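Local coordinates for protein citryl-spermidine/3,4-dihydroxybenzoyl-citryl-spermidine:spermidine ligase (Bacillus anthracis, PDB 3TO3) that catalyses the ATP-dependent condensation of spermidine with citryl-spermidine intermediates in the biosynthesis of the siderophore petrobactin, at residues I194-K199 / L242-H247; M234-K239 / Q264-I269; G433-S438 / E502-M507; F466-L471 / F495-R500. All coordinates share one frame; numbering follows the deposited sequence.

Contact 1 of 4, residues I194-K199 / L242-H247; sequences IAAHKK and LFIPVH. With EDO (1,2-ethanediol), chain G.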
# COMPACT_ATOMS: atom_id res chain seq x y z
N ILE B 194 -18.83 9.07 14.11
CA ILE B 194 -18.11 10.33 14.20
C ILE B 194 -19.06 11.50 13.95
O ILE B 194 -20.07 11.37 13.26
CB ILE B 194 -16.91 10.45 13.16
CG1 ILE B 194 -17.45 10.59 11.73
CG2 ILE B 194 -15.93 9.29 13.28
CD1 ILE B 194 -16.42 10.87 10.70
N ALA B 195 -18.73 12.66 14.49
CA ALA B 195 -19.35 13.89 14.09
C ALA B 195 -18.50 14.52 13.00
O ALA B 195 -17.27 14.56 13.10
CB ALA B 195 -19.48 14.84 15.27
N ALA B 196 -19.15 15.03 11.96
CA ALA B 196 -18.45 15.68 10.87
C ALA B 196 -19.01 17.07 10.68
O ALA B 196 -20.21 17.23 10.57
CB ALA B 196 -18.63 14.87 9.59
N HIS B 197 -18.14 18.07 10.62
CA HIS B 197 -18.55 19.46 10.48
C HIS B 197 -19.18 19.80 9.10
O HIS B 197 -18.69 19.38 8.03
CB HIS B 197 -17.39 20.38 10.80
CG HIS B 197 -17.79 21.81 11.03
ND1 HIS B 197 -18.41 22.57 10.07
CD2 HIS B 197 -17.60 22.63 12.09
CE1 HIS B 197 -18.61 23.79 10.53
NE2 HIS B 197 -18.12 23.85 11.76
N LYS B 198 -20.26 20.56 9.15
CA LYS B 198 -21.12 20.79 8.01
C LYS B 198 -20.45 21.71 6.99
O LYS B 198 -20.97 21.94 5.91
CB LYS B 198 -22.46 21.39 8.45
CG LYS B 198 -23.35 20.44 9.25
CD LYS B 198 -24.73 21.03 9.47
CE LYS B 198 -25.50 20.35 10.61
NZ LYS B 198 -26.81 21.04 10.94
N LYS B 199 -19.31 22.26 7.35
CA LYS B 199 -18.51 22.96 6.37
C LYS B 199 -18.20 21.98 5.21
O LYS B 199 -18.27 22.33 4.03
CB LYS B 199 -17.24 23.46 7.03
CG LYS B 199 -16.42 24.40 6.19
CD LYS B 199 -15.37 25.11 7.04
CE LYS B 199 -14.45 24.11 7.75
NZ LYS B 199 -13.37 24.77 8.56
N LEU B 242 -22.90 16.97 11.30
CA LEU B 242 -23.69 15.78 10.98
C LEU B 242 -23.01 14.56 11.62
O LEU B 242 -21.94 14.68 12.21
CB LEU B 242 -23.81 15.63 9.46
CG LEU B 242 -24.54 16.79 8.75
CD1 LEU B 242 -24.40 16.73 7.22
CD2 LEU B 242 -26.06 16.79 9.12
N PHE B 243 -23.60 13.39 11.49
CA PHE B 243 -23.12 12.19 12.15
C PHE B 243 -23.00 11.11 11.13
O PHE B 243 -23.95 10.90 10.38
CB PHE B 243 -24.09 11.76 13.26
CG PHE B 243 -24.18 12.78 14.36
CD1 PHE B 243 -25.05 13.86 14.25
CD2 PHE B 243 -23.36 12.69 15.47
CE1 PHE B 243 -25.13 14.83 15.27
CE2 PHE B 243 -23.43 13.66 16.49
CZ PHE B 243 -24.31 14.71 16.40
N ILE B 244 -21.83 10.46 11.06
CA ILE B 244 -21.60 9.43 10.06
C ILE B 244 -21.01 8.18 10.72
O ILE B 244 -20.05 8.26 11.49
CB ILE B 244 -20.55 9.94 9.07
CG1 ILE B 244 -20.83 11.41 8.70
CG2 ILE B 244 -20.43 9.03 7.87
CD1 ILE B 244 -20.00 11.90 7.54
N PRO B 245 -21.56 7.02 10.38
CA PRO B 245 -20.99 5.74 10.83
C PRO B 245 -19.77 5.36 9.94
O PRO B 245 -19.82 5.58 8.74
CB PRO B 245 -22.17 4.78 10.71
CG PRO B 245 -23.01 5.35 9.62
CD PRO B 245 -22.77 6.84 9.55
N VAL B 246 -18.73 4.77 10.53
CA VAL B 246 -17.51 4.47 9.81
C VAL B 246 -17.14 3.02 10.08
O VAL B 246 -17.25 2.54 11.21
CB VAL B 246 -16.37 5.37 10.31
CG1 VAL B 246 -15.10 5.13 9.52
CG2 VAL B 246 -16.78 6.83 10.24
N HIS B 247 -16.72 2.30 9.04
CA HIS B 247 -16.22 0.95 9.23
C HIS B 247 -15.03 1.02 10.18
O HIS B 247 -14.17 1.85 9.99
CB HIS B 247 -15.79 0.38 7.90
CG HIS B 247 -15.51 -1.08 7.92
ND1 HIS B 247 -14.51 -1.64 8.69
CD2 HIS B 247 -16.10 -2.11 7.26
CE1 HIS B 247 -14.51 -2.95 8.52
NE2 HIS B 247 -15.46 -3.26 7.65
C1 EDO G . -13.68 23.20 11.54
O1 EDO G . -14.58 24.29 11.27
C2 EDO G . -13.71 22.23 10.37
O2 EDO G . -12.63 22.46 9.44
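Leu242 O receives two contacts from neighbouring residues: the amide N of Ala196 donates to Leu242 O at 2.8 Å, and the CA of Ala195 adds a CA-H...O contact to Leu242 O at 3.3 Å. The N-H of Ala196 points almost straight at its acceptor (168°), although the donor is tilted 33° from the carbonyl plane. Leu242 N returns a bond to Ala196 O, and two residues along the strand, Ile194 and Ile244 exchange N-H...O bonds in both directions. Ala196–Leu242 and Ile194–Ile244 are thus hydrogen-bonded antiparallel pairs, with the non-hydrogen-bonded pair Ala195–Phe243 between them. On the face that carries Ile194, Ala196, Leu242 and Ile244, packing is aliphatic. Ile194 CG1 stands between the backbone N and the carbonyl carbon (chi1 70°), where it lies 4.1 Å from Ile244 CB; Ile194 CG2 lies 4.0 Å from Val246 CG2. Farther along, the small Ala196 CB takes the tip of Ile244, CD1, at 3.9 Å. Past the strand, Lys198 lays its CG and CE against Leu242 at about a right angle and sends NZ to Lys239 O. Lys199 N donates to His197 ND1 at 2.9 Å, in the ring plane. Lys199 NZ bonds O2 of an ethanediol, probably from the crystallisation liquor, and more weakly O1, which also lies over a His197 ring face. Strand 192-197 is the middle one of three, bonded on its other edge to 268-273; helix 221-232 packs on the Ala195 and Phe243 face, and strand 345-355 meets Ala196 and Ile244.

Contact 2 of 4, residues M234-K239 / Q264-I269; sequences MGCDPK and QDKGII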
# COMPACT_ATOMS: atom_id res chain seq x y z
N MSE B 234 -16.33 20.24 24.24
CA MSE B 234 -15.08 20.53 23.54
C MSE B 234 -15.09 21.95 22.99
O MSE B 234 -14.24 22.30 22.18
CB MSE B 234 -14.83 19.56 22.41
CG MSE B 234 -15.03 18.15 22.84
SE MSE B 234 -14.86 16.99 21.32
CE MSE B 234 -12.88 16.78 21.47
N GLY B 235 -16.11 22.71 23.35
CA GLY B 235 -16.24 24.07 22.87
C GLY B 235 -16.64 24.15 21.41
O GLY B 235 -16.29 25.11 20.72
N CYS B 236 -17.38 23.16 20.95
CA CYS B 236 -17.85 23.17 19.58
C CYS B 236 -19.36 23.20 19.60
O CYS B 236 -19.98 22.85 20.60
CB CYS B 236 -17.34 21.94 18.83
SG CYS B 236 -15.53 21.89 18.73
N ASP B 237 -19.94 23.64 18.50
CA ASP B 237 -21.37 23.82 18.44
C ASP B 237 -22.01 22.61 17.77
O ASP B 237 -21.94 22.44 16.56
CB ASP B 237 -21.68 25.11 17.68
CG ASP B 237 -23.16 25.37 17.51
OD1 ASP B 237 -23.97 24.48 17.80
OD2 ASP B 237 -23.51 26.48 17.04
N PRO B 238 -22.72 21.80 18.57
CA PRO B 238 -23.40 20.58 18.11
C PRO B 238 -24.26 20.78 16.85
O PRO B 238 -24.44 19.84 16.07
CB PRO B 238 -24.29 20.22 19.30
CG PRO B 238 -23.68 20.89 20.48
CD PRO B 238 -23.00 22.11 19.98
N LYS B 239 -24.81 21.98 16.66
CA LYS B 239 -25.61 22.26 15.46
C LYS B 239 -24.79 22.40 14.17
O LYS B 239 -25.36 22.48 13.09
CB LYS B 239 -26.47 23.52 15.67
CG LYS B 239 -27.41 23.47 16.87
CD LYS B 239 -28.31 24.71 16.90
CE LYS B 239 -28.79 25.05 18.30
NZ LYS B 239 -27.70 25.68 19.11
N GLN B 264 -7.55 17.38 14.40
CA GLN B 264 -6.95 18.48 15.14
C GLN B 264 -7.86 19.72 15.27
O GLN B 264 -7.95 20.34 16.33
CB GLN B 264 -5.61 18.87 14.49
CG GLN B 264 -5.17 20.34 14.70
CD GLN B 264 -4.77 20.57 16.10
OE1 GLN B 264 -4.44 19.61 16.80
NE2 GLN B 264 -4.78 21.84 16.54
N ASP B 265 -8.48 20.11 14.17
CA ASP B 265 -9.31 21.29 14.13
C ASP B 265 -10.81 21.01 14.36
O ASP B 265 -11.64 21.90 14.20
CB ASP B 265 -9.03 22.15 12.88
CG ASP B 265 -9.58 21.54 11.60
OD1 ASP B 265 -9.21 22.03 10.51
OD2 ASP B 265 -10.39 20.59 11.67
N LYS B 266 -11.15 19.78 14.70
CA LYS B 266 -12.53 19.41 15.01
C LYS B 266 -13.47 19.47 13.82
O LYS B 266 -14.67 19.54 13.99
CB LYS B 266 -13.07 20.31 16.12
CG LYS B 266 -12.08 20.56 17.25
CD LYS B 266 -12.55 20.00 18.57
CE LYS B 266 -11.98 18.61 18.87
NZ LYS B 266 -10.55 18.67 19.40
N GLY B 267 -12.91 19.36 12.62
CA GLY B 267 -13.69 19.05 11.44
C GLY B 267 -14.34 17.68 11.59
O GLY B 267 -15.42 17.42 11.03
N ILE B 268 -13.66 16.81 12.34
CA ILE B 268 -14.10 15.45 12.60
C ILE B 268 -13.92 15.15 14.09
O ILE B 268 -12.89 15.46 14.70
CB ILE B 268 -13.25 14.45 11.82
CG1 ILE B 268 -13.74 14.33 10.41
CG2 ILE B 268 -13.37 13.09 12.41
CD1 ILE B 268 -12.78 13.46 9.61
N ILE B 269 -14.93 14.56 14.71
CA ILE B 269 -14.82 14.29 16.13
C ILE B 269 -15.30 12.87 16.38
O ILE B 269 -16.39 12.48 15.94
CB ILE B 269 -15.69 15.23 16.98
CG1 ILE B 269 -15.34 16.70 16.73
CG2 ILE B 269 -15.55 14.90 18.46
CD1 ILE B 269 -16.30 17.71 17.36
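The loop that leads from helix 221-232 into strand 241-246 meets the turn before strand 268-273 through Met234 and Cys236 on one side and Lys266 and Ile269 on the other. The contact is made by side chains, largely through sulfur, selenium and carbon. Met234, present as selenomethionine, bends at its last torsion (chi3 88°), which brings CE to Lys266 CE; the modelled separation of these two carbons is doubtfully short. Met234 SE rests on Ile269 CG2 at 3.6 Å, the two side chains sliding past each other in opposite directions. Cys236 SG approaches the aliphatic stem of Lys266, 3.5 Å from CD and somewhat farther from CB and CG. Lys266 itself is bent at three successive torsions. Its left-handed backbone is part of a turn in which Asp265 OD2 accepts from Gly267 N at 3.0 Å, nearly along the C-O axis of the carboxylate. Ile231 of helix 221-232 touches both Cys236 and Ile269, and Lys266 also packs on Glu16 of the second subunit. The contact joins two connections of the three-stranded antiparallel sheet 241-246, 192-197, 268-273, and an Asx turn at Asp265 leads into its outer strand 268-273.

Contact 3 of 4, residues G433-S438 / E502-M507; sequences GIALES and ECLQEM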
# COMPACT_ATOMS: atom_id res chain seq x y z
N GLY B 433 -37.25 2.37 -20.33
CA GLY B 433 -35.89 2.79 -20.67
C GLY B 433 -34.88 2.90 -19.52
O GLY B 433 -33.98 3.73 -19.53
N ILE B 434 -35.00 2.04 -18.52
CA ILE B 434 -34.13 2.11 -17.37
C ILE B 434 -33.36 0.79 -17.23
O ILE B 434 -33.96 -0.26 -17.05
CB ILE B 434 -34.95 2.32 -16.11
CG1 ILE B 434 -35.62 3.69 -16.14
CG2 ILE B 434 -34.09 2.20 -14.88
CD1 ILE B 434 -36.43 3.97 -14.91
N ALA B 435 -32.03 0.83 -17.29
CA ALA B 435 -31.29 -0.41 -17.10
C ALA B 435 -30.57 -0.38 -15.76
O ALA B 435 -29.63 0.38 -15.55
CB ALA B 435 -30.34 -0.63 -18.22
N LEU B 436 -31.06 -1.19 -14.83
CA LEU B 436 -30.40 -1.38 -13.56
C LEU B 436 -29.23 -2.27 -13.86
O LEU B 436 -29.30 -3.07 -14.80
CB LEU B 436 -31.36 -2.07 -12.58
CG LEU B 436 -32.64 -1.24 -12.41
CD1 LEU B 436 -33.64 -1.94 -11.53
CD2 LEU B 436 -32.28 0.13 -11.84
N GLU B 437 -28.17 -2.14 -13.08
CA GLU B 437 -27.04 -3.01 -13.29
C GLU B 437 -27.49 -4.34 -12.69
O GLU B 437 -27.76 -4.49 -11.50
CB GLU B 437 -25.85 -2.47 -12.52
CG GLU B 437 -24.50 -2.85 -13.09
CD GLU B 437 -23.36 -2.49 -12.14
OE1 GLU B 437 -22.20 -2.82 -12.45
OE2 GLU B 437 -23.63 -1.88 -11.07
N SER B 438 -27.57 -5.29 -13.59
CA SER B 438 -28.21 -6.59 -13.46
C SER B 438 -27.28 -7.76 -13.14
O SER B 438 -27.62 -8.90 -13.45
CB SER B 438 -29.22 -6.87 -14.57
OG SER B 438 -28.82 -6.26 -15.80
N GLU B 502 -28.07 1.67 -27.61
CA GLU B 502 -27.33 0.41 -27.43
C GLU B 502 -26.94 0.18 -25.98
O GLU B 502 -26.69 -0.96 -25.58
CB GLU B 502 -26.10 0.33 -28.33
CG GLU B 502 -26.40 0.11 -29.81
CD GLU B 502 -26.81 1.39 -30.55
OE1 GLU B 502 -26.75 2.49 -29.94
OE2 GLU B 502 -27.19 1.30 -31.73
N CYS B 503 -26.89 1.26 -25.20
CA CYS B 503 -26.62 1.15 -23.76
C CYS B 503 -27.57 0.12 -23.17
O CYS B 503 -27.19 -0.71 -22.35
CB CYS B 503 -26.80 2.51 -23.03
SG CYS B 503 -28.44 2.89 -22.18
N LEU B 504 -28.82 0.17 -23.61
CA LEU B 504 -29.86 -0.72 -23.04
C LEU B 504 -29.67 -2.18 -23.47
O LEU B 504 -29.74 -3.12 -22.66
CB LEU B 504 -31.28 -0.24 -23.38
CG LEU B 504 -31.71 1.20 -23.05
CD1 LEU B 504 -33.11 1.46 -23.59
CD2 LEU B 504 -31.67 1.47 -21.55
N GLN B 505 -29.43 -2.38 -24.75
CA GLN B 505 -29.17 -3.72 -25.22
C GLN B 505 -27.94 -4.28 -24.50
O GLN B 505 -27.96 -5.40 -24.02
CB GLN B 505 -28.96 -3.70 -26.72
CG GLN B 505 -28.50 -5.00 -27.31
CD GLN B 505 -27.62 -4.72 -28.50
OE1 GLN B 505 -26.68 -3.94 -28.40
NE2 GLN B 505 -27.95 -5.30 -29.64
N GLU B 506 -26.88 -3.50 -24.41
CA GLU B 506 -25.70 -4.05 -23.75
C GLU B 506 -25.92 -4.40 -22.27
O GLU B 506 -25.39 -5.40 -21.81
CB GLU B 506 -24.50 -3.15 -23.95
CG GLU B 506 -24.09 -3.05 -25.42
CD GLU B 506 -23.30 -1.77 -25.72
OE1 GLU B 506 -23.14 -0.92 -24.81
OE2 GLU B 506 -22.86 -1.62 -26.88
N MSE B 507 -26.71 -3.62 -21.54
CA MSE B 507 -26.94 -3.95 -20.13
C MSE B 507 -27.69 -5.28 -19.99
O MSE B 507 -27.48 -6.04 -19.04
CB MSE B 507 -27.69 -2.84 -19.40
CG MSE B 507 -27.71 -3.02 -17.87
SE MSE B 507 -25.96 -2.61 -17.04
CE MSE B 507 -26.15 -0.66 -16.94
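Met507, a selenomethionine, reaches from helix 502-528 across the chain from Ala435 to Ser438, and each of its side-chain atoms finds a partner there. CB lies 3.6 Å from Ala435 CB. The next atom, CG, is anti to the backbone N (chi1 -168°) and touches both Ala435 CB and the carbonyl oxygen of Leu436, with Met507 CG to Leu436 O at 3.5 Å. The chain then bends at chi2, and SE comes over the backbone of Glu437, 3.9 Å from its CA. A further bend at chi3 turns CE back to Ala435 O, also at 3.9 Å. The doubly bent side chain thus lies against the backbone from Ala435 to Glu437. Ser438 OG lies 3.5 Å from Met507 O, too loosely placed to count as a bond, and gives a weak bond to Leu436 O. One helical turn earlier, Leu504 CD2 adds an apolar contact to Ala435 CB at 4.2 Å and also lies 3.8 Å from Gly433 O. Gly433 itself, with positive phi, is where the chain leaves helix 410-432, and Val429 of that helix touches both Ala435 and Leu504. Glu437 packs on Asn442, which belongs to the magnesium site, and the Glu437 side chain lies about 6 Å from the magnesium ion. The arrangement is that of helix 502-528 packed across one side of the small mixed sheet, reaching its middle strand 465-467, close to the ATP–magnesium site of an IucA/IucC-family synthetase.

Contact 4 of 4, residues F466-L471 / F495-R500; sequences FYRPFL and FFEMDR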
# COMPACT_ATOMS: atom_id res chain seq x y z
N PHE B 466 -29.80 4.94 -18.00
CA PHE B 466 -31.11 5.14 -18.61
C PHE B 466 -31.02 5.86 -19.96
O PHE B 466 -30.05 6.57 -20.23
CB PHE B 466 -32.07 5.87 -17.66
CG PHE B 466 -31.75 7.31 -17.45
CD1 PHE B 466 -32.15 8.27 -18.37
CD2 PHE B 466 -31.06 7.72 -16.31
CE1 PHE B 466 -31.87 9.61 -18.16
CE2 PHE B 466 -30.76 9.06 -16.10
CZ PHE B 466 -31.17 10.00 -17.02
N TYR B 467 -32.02 5.63 -20.80
CA TYR B 467 -32.07 6.23 -22.11
C TYR B 467 -33.27 7.17 -22.12
O TYR B 467 -34.41 6.73 -22.13
CB TYR B 467 -32.19 5.16 -23.20
CG TYR B 467 -32.15 5.74 -24.60
CD1 TYR B 467 -31.08 6.53 -25.01
CD2 TYR B 467 -33.18 5.52 -25.52
CE1 TYR B 467 -31.05 7.08 -26.28
CE2 TYR B 467 -33.16 6.06 -26.80
CZ TYR B 467 -32.09 6.84 -27.18
OH TYR B 467 -32.05 7.40 -28.45
N ARG B 468 -32.99 8.47 -22.13
CA ARG B 468 -34.00 9.50 -21.89
C ARG B 468 -35.22 9.41 -22.80
O ARG B 468 -36.35 9.53 -22.34
CB ARG B 468 -33.35 10.89 -21.97
CG ARG B 468 -34.27 12.05 -21.64
CD ARG B 468 -33.50 13.37 -21.57
NE ARG B 468 -32.66 13.42 -20.37
CZ ARG B 468 -32.98 14.07 -19.26
NH1 ARG B 468 -34.12 14.76 -19.20
NH2 ARG B 468 -32.16 14.04 -18.21
N PRO B 469 -35.00 9.20 -24.11
CA PRO B 469 -36.17 9.08 -24.99
C PRO B 469 -37.12 7.94 -24.62
O PRO B 469 -38.27 8.00 -25.04
CB PRO B 469 -35.54 8.82 -26.36
CG PRO B 469 -34.21 9.51 -26.28
CD PRO B 469 -33.74 9.23 -24.86
N PHE B 470 -36.68 6.93 -23.86
CA PHE B 470 -37.60 5.85 -23.49
C PHE B 470 -38.42 6.09 -22.20
O PHE B 470 -39.32 5.31 -21.89
CB PHE B 470 -36.84 4.52 -23.34
CG PHE B 470 -36.67 3.76 -24.64
CD1 PHE B 470 -36.72 4.42 -25.87
CD2 PHE B 470 -36.49 2.38 -24.63
CE1 PHE B 470 -36.58 3.73 -27.05
CE2 PHE B 470 -36.37 1.68 -25.80
CZ PHE B 470 -36.41 2.35 -27.02
N LEU B 471 -38.12 7.14 -21.45
CA LEU B 471 -38.79 7.32 -20.17
C LEU B 471 -40.30 7.53 -20.34
O LEU B 471 -40.73 8.22 -21.26
CB LEU B 471 -38.16 8.47 -19.39
CG LEU B 471 -36.64 8.38 -19.23
CD1 LEU B 471 -36.07 9.65 -18.63
CD2 LEU B 471 -36.24 7.15 -18.40
N PHE B 495 -22.33 10.09 -16.31
CA PHE B 495 -23.06 9.47 -15.23
C PHE B 495 -24.53 9.20 -15.56
O PHE B 495 -25.30 10.12 -15.88
CB PHE B 495 -22.97 10.31 -13.96
CG PHE B 495 -21.93 11.39 -14.00
CD1 PHE B 495 -22.20 12.61 -14.61
CD2 PHE B 495 -20.71 11.22 -13.37
CE1 PHE B 495 -21.24 13.64 -14.63
CE2 PHE B 495 -19.74 12.24 -13.38
CZ PHE B 495 -20.01 13.45 -14.01
N PHE B 496 -24.91 7.93 -15.53
CA PHE B 496 -26.31 7.47 -15.52
C PHE B 496 -27.05 7.61 -16.83
O PHE B 496 -27.91 6.81 -17.14
CB PHE B 496 -27.18 8.30 -14.56
CG PHE B 496 -26.85 8.15 -13.12
CD1 PHE B 496 -26.60 6.91 -12.57
CD2 PHE B 496 -26.81 9.26 -12.30
CE1 PHE B 496 -26.28 6.79 -11.23
CE2 PHE B 496 -26.50 9.15 -10.97
CZ PHE B 496 -26.23 7.91 -10.43
N GLU B 497 -26.64 8.52 -17.70
CA GLU B 497 -27.54 8.81 -18.78
C GLU B 497 -26.80 8.58 -20.05
O GLU B 497 -25.74 9.15 -20.26
CB GLU B 497 -28.09 10.25 -18.74
CG GLU B 497 -28.81 10.62 -20.04
CD GLU B 497 -29.60 11.92 -19.98
OE1 GLU B 497 -29.58 12.61 -18.93
OE2 GLU B 497 -30.24 12.27 -20.99
N MSE B 498 -27.35 7.72 -20.89
CA MSE B 498 -26.64 7.39 -22.12
C MSE B 498 -27.36 7.99 -23.31
O MSE B 498 -28.58 8.07 -23.33
CB MSE B 498 -26.46 5.88 -22.26
CG MSE B 498 -25.62 5.26 -21.12
SE MSE B 498 -23.75 5.90 -20.94
CE MSE B 498 -23.73 6.13 -19.00
N ASP B 499 -26.58 8.47 -24.27
CA ASP B 499 -27.13 9.10 -25.46
C ASP B 499 -27.43 8.06 -26.52
O ASP B 499 -28.09 8.37 -27.52
CB ASP B 499 -26.16 10.14 -26.02
CG ASP B 499 -24.98 9.52 -26.74
OD1 ASP B 499 -24.80 8.28 -26.64
OD2 ASP B 499 -24.23 10.26 -27.41
N ARG B 500 -26.95 6.84 -26.31
CA ARG B 500 -27.13 5.77 -27.28
C ARG B 500 -28.04 4.66 -26.75
O ARG B 500 -27.91 4.20 -25.61
CB ARG B 500 -25.79 5.22 -27.80
CG ARG B 500 -24.76 4.92 -26.72
CD ARG B 500 -23.33 4.73 -27.26
NE ARG B 500 -23.11 3.45 -27.95
CZ ARG B 500 -22.97 2.27 -27.34
NH1 ARG B 500 -23.07 2.15 -26.02
NH2 ARG B 500 -22.76 1.18 -28.07
O HOH W 1 -30.57 9.77 -23.19
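Phe466 and Glu497 pair on short parallel strands, the second (497-498) only weakly bonded, and their rotamers decide how they meet. Phe466 CG takes the crowded position between the backbone N and the carbonyl carbon (chi1 71°), and the ring lies against Glu497: the CA of Glu497 stands 4.2 Å from the ring centroid, a CH-pi contact over the face, while Phe466 CZ touches Glu497 CB at 3.5 Å. Glu497 runs extended beyond CG, past the ring rim, to Arg468. There the guanidinium binds side-on with two nitrogens, NE to Glu497 OE2 at 2.8 Å and NH2 to Glu497 OE1 at 3.0 Å. Both oxygens lie near the guanidinium plane, which is turned 26° from the carboxylate. A bend at chi3 (-72°) of Arg468 places NE for this salt bridge. A water accepts from Arg468 N and donates to Met498 O, with a weak bond to Glu497 OE2. The Tyr467 ring meets Met498 O with its edge, at CD1, 3.4 Å away. The strands are tied by Phe466 N to Phe496 O and by Met498 N to Phe466 O, at 3.0 Å for the latter. They are parallel neighbours with helix 485-488 in the connection, a beta-alpha-beta unit.

The four contacts form two separate groups, about 34 Å or more apart between centres. Contacts 1 and 2 share one antiparallel sheet, joined by backbone bonds from Ala195 to Ile269 and from His197 to Gly267. Contact 1 is largely buried and relies on main-chain bonding with aliphatic packing; contact 2, farther from the chain centre, is partly buried and depends on side chains, with the second subunit nearby. Contacts 3 and 4 share the small mixed sheet through Gly433 O and Tyr467 N, and the Glu506–Arg500 salt bridge links them again. Buried contact 3 is mostly apolar beside the magnesium site, whereas contact 4, nearer the surface, adds charge and water.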